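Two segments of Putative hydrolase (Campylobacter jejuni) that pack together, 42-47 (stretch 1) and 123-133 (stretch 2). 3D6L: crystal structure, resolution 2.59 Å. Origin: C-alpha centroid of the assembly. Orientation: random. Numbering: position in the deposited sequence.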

# COMPACT_ATOMS: atom_id res chain seq x y z
N ARG A 42 -17.97 17.27 -8.76
CA ARG A 42 -18.91 17.30 -7.63
C ARG A 42 -19.38 18.71 -7.24
O ARG A 42 -20.41 18.85 -6.58
CB ARG A 42 -18.35 16.56 -6.41
CG ARG A 42 -18.62 15.06 -6.43
CD ARG A 42 -18.37 14.41 -5.06
NE ARG A 42 -17.01 14.67 -4.59
CZ ARG A 42 -15.93 13.95 -4.90
NH1 ARG A 42 -16.03 12.88 -5.68
NH2 ARG A 42 -14.74 14.29 -4.40
N GLU A 43 -18.65 19.75 -7.65
CA GLU A 43 -19.17 21.12 -7.55
C GLU A 43 -20.51 21.29 -8.29
O GLU A 43 -21.30 22.20 -7.98
CB GLU A 43 -18.16 22.12 -8.11
CG GLU A 43 -17.03 22.46 -7.16
CD GLU A 43 -15.89 23.21 -7.85
OE1 GLU A 43 -14.85 23.45 -7.19
OE2 GLU A 43 -16.04 23.54 -9.06
N LEU A 44 -20.75 20.42 -9.27
CA LEU A 44 -22.02 20.40 -9.99
C LEU A 44 -22.92 19.26 -9.54
O LEU A 44 -24.07 19.18 -9.96
CB LEU A 44 -21.77 20.34 -11.49
CG LEU A 44 -21.43 21.70 -12.08
CD1 LEU A 44 -20.40 21.57 -13.18
CD2 LEU A 44 -22.68 22.38 -12.59
N SER A 45 -22.38 18.40 -8.67
CA SER A 45 -23.08 17.21 -8.20
C SER A 45 -22.49 16.74 -6.88
O SER A 45 -21.75 15.75 -6.84
CB SER A 45 -22.98 16.11 -9.25
OG SER A 45 -23.51 14.89 -8.77
N PRO A 46 -22.82 17.44 -5.78
CA PRO A 46 -22.18 17.32 -4.45
C PRO A 46 -22.09 15.90 -3.87
O PRO A 46 -21.03 15.55 -3.32
CB PRO A 46 -23.06 18.21 -3.56
CG PRO A 46 -23.64 19.22 -4.51
CD PRO A 46 -23.90 18.45 -5.76
N GLU A 47 -23.15 15.11 -3.97
CA GLU A 47 -23.19 13.78 -3.34
C GLU A 47 -22.20 12.77 -3.90
O GLU A 47 -21.43 12.17 -3.15
CB GLU A 47 -24.60 13.17 -3.38
CG GLU A 47 -25.52 13.63 -2.26
CD GLU A 47 -26.44 14.77 -2.69
OE1 GLU A 47 -26.07 15.54 -3.62
OE2 GLU A 47 -27.55 14.88 -2.10
N PRO A 123 -30.10 14.16 -12.65
CA PRO A 123 -29.99 15.35 -13.50
C PRO A 123 -29.40 16.52 -12.72
O PRO A 123 -29.81 16.78 -11.59
CB PRO A 123 -31.45 15.64 -13.90
CG PRO A 123 -32.15 14.34 -13.73
CD PRO A 123 -31.50 13.71 -12.53
N ILE A 124 -28.42 17.19 -13.33
CA ILE A 124 -27.72 18.31 -12.69
C ILE A 124 -28.66 19.51 -12.58
O ILE A 124 -29.34 19.87 -13.55
CB ILE A 124 -26.44 18.69 -13.47
CG1 ILE A 124 -25.52 17.48 -13.62
CG2 ILE A 124 -25.71 19.85 -12.79
CD1 ILE A 124 -24.49 17.59 -14.73
N SER A 125 -28.68 20.13 -11.40
CA SER A 125 -29.54 21.28 -11.13
C SER A 125 -29.11 22.48 -11.95
O SER A 125 -27.92 22.80 -12.02
CB SER A 125 -29.53 21.63 -9.64
OG SER A 125 -28.40 22.41 -9.30
N GLU A 126 -30.08 23.15 -12.56
CA GLU A 126 -29.82 24.33 -13.39
C GLU A 126 -29.14 25.48 -12.62
O GLU A 126 -28.42 26.29 -13.21
CB GLU A 126 -31.10 24.80 -14.15
CG GLU A 126 -32.45 24.34 -13.54
CD GLU A 126 -33.69 25.00 -14.18
OE1 GLU A 126 -34.05 24.63 -15.32
OE2 GLU A 126 -34.32 25.86 -13.51
N GLU A 127 -29.36 25.52 -11.31
CA GLU A 127 -28.73 26.53 -10.45
C GLU A 127 -27.21 26.39 -10.39
O GLU A 127 -26.50 27.39 -10.50
CB GLU A 127 -29.31 26.47 -9.04
CG GLU A 127 -28.69 27.51 -8.09
CD GLU A 127 -29.26 27.44 -6.69
OE1 GLU A 127 -30.51 27.47 -6.56
OE2 GLU A 127 -28.47 27.38 -5.72
N LEU A 128 -26.73 25.17 -10.19
CA LEU A 128 -25.29 24.91 -10.12
C LEU A 128 -24.64 25.13 -11.47
O LEU A 128 -23.49 25.58 -11.55
CB LEU A 128 -25.02 23.49 -9.62
CG LEU A 128 -25.45 23.15 -8.19
CD1 LEU A 128 -25.18 21.68 -7.93
CD2 LEU A 128 -24.77 24.02 -7.14
N LYS A 129 -25.37 24.81 -12.54
CA LYS A 129 -24.94 25.13 -13.90
C LYS A 129 -24.81 26.64 -14.08
O LYS A 129 -23.83 27.10 -14.65
CB LYS A 129 -25.90 24.57 -14.94
CG LYS A 129 -25.88 23.06 -15.06
CD LYS A 129 -26.52 22.65 -16.37
CE LYS A 129 -27.13 21.26 -16.28
NZ LYS A 129 -27.90 20.95 -17.51
N ARG A 130 -25.80 27.40 -13.58
CA ARG A 130 -25.79 28.86 -13.68
C ARG A 130 -24.60 29.50 -12.95
O ARG A 130 -23.96 30.39 -13.50
CB ARG A 130 -27.10 29.48 -13.17
CG ARG A 130 -28.22 29.53 -14.21
CD ARG A 130 -29.37 30.47 -13.80
NE ARG A 130 -29.91 30.14 -12.48
CZ ARG A 130 -30.86 29.23 -12.24
NH1 ARG A 130 -31.39 28.53 -13.23
NH2 ARG A 130 -31.27 29.01 -11.00
N ILE A 131 -24.31 29.04 -11.74
CA ILE A 131 -23.20 29.61 -10.96
C ILE A 131 -21.82 29.16 -11.43
O ILE A 131 -20.80 29.63 -10.91
CB ILE A 131 -23.35 29.41 -9.42
CG1 ILE A 131 -23.45 27.93 -9.04
CG2 ILE A 131 -24.55 30.18 -8.89
CD1 ILE A 131 -23.40 27.68 -7.55
N HIS A 132 -21.79 28.25 -12.41
CA HIS A 132 -20.54 27.77 -13.00
C HIS A 132 -20.38 28.18 -14.48
O HIS A 132 -19.49 27.70 -15.18
CB HIS A 132 -20.40 26.25 -12.82
CG HIS A 132 -20.06 25.85 -11.42
ND1 HIS A 132 -20.99 25.32 -10.55
CD2 HIS A 132 -18.89 25.91 -10.73
CE1 HIS A 132 -20.41 25.07 -9.38
NE2 HIS A 132 -19.13 25.42 -9.47
N GLY A 133 -21.25 29.07 -14.94
CA GLY A 133 -21.15 29.60 -16.30
C GLY A 133 -21.81 28.75 -17.37
O GLY A 133 -21.48 28.87 -18.54

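Contact between residues 42-47, a stretch without regular helix or strand, and residues 123-133, which carry a short helix from Glu126 to Arg130. No hydrogen bond crosses the interface; the two stretches bury 343 Å² between them, with Leu44 contributing the largest part and Glu43 and His132 adding a polar edge. Arg42 stays out of reach of stretch 2, but its carbonyl helps shape the loop: Ser45 N donates a weak hydrogen bond to Arg42 O (2.9 Å), bending the chain around Glu43 and Leu44.

Glu43 meets His132. Its backbone oxygen Glu43 O lies 3.3 Å from His132 CE1, approaching the ring obliquely, and the side chains come to 3.6 Å between Glu43 OE2 and His132 NE2, a polar approach that is not a hydrogen bond. The imidazole is held from its other nitrogen: His132 ND1 donates to Leu128 O at 2.7 Å, within stretch 2. This bond ties the ring back to the helix and leaves CE1 and NE2 facing Glu43.

Leu44 is the centre of the contact. It is buried and gives up 108 Å² to stretch 2, the largest share of any residue here. Its CA-to-CB bond points sideways, yet the end of the side chain comes nearer, bringing CD2 against the helix at Leu128 and Lys129 and against Ile124, just before the helix: Leu44 CD2 lies 4.0 Å from Ile124 CG2, 3.9 Å from Leu128 CB and 3.6 Å from Lys129 N. The CA-to-CB bond of Lys129 points away from stretch 1, and Leu44 meets its backbone and the base of its side chain, with Leu44 CD2 4.1 Å from Lys129 CG. Leu44 CG also sits 4.0 Å from His132 ND1, oblique to the ring. The carbonyl is packed among methyl groups, Leu44 O being 3.3 Å from Ile124 CG2 and 3.4 Å from Leu128 CD1. The CA-to-CB bonds of Ile124 and Leu128 both point toward stretch 1, and the backbones draw close here, with Leu44 CA and Leu128 CA 5.6 Å apart.

The helix that presents Leu128 is capped by Ser125, whose OG accepts a weak bond from Leu128 N at 3.3 Å.

Ser45 contributes little, its N being 4.4 Å from Leu128 CD1; its hydroxyl is hydrogen-bonded just outside the two stretches. Pro46 extends the apolar surface, with Pro46 CD 4.1 Å from Leu128 CD1. That single methyl thus touches four consecutive residues, from Glu43, whose O is 3.9 Å from Leu128 CD1, through Pro46. At Glu47 the contact has ended.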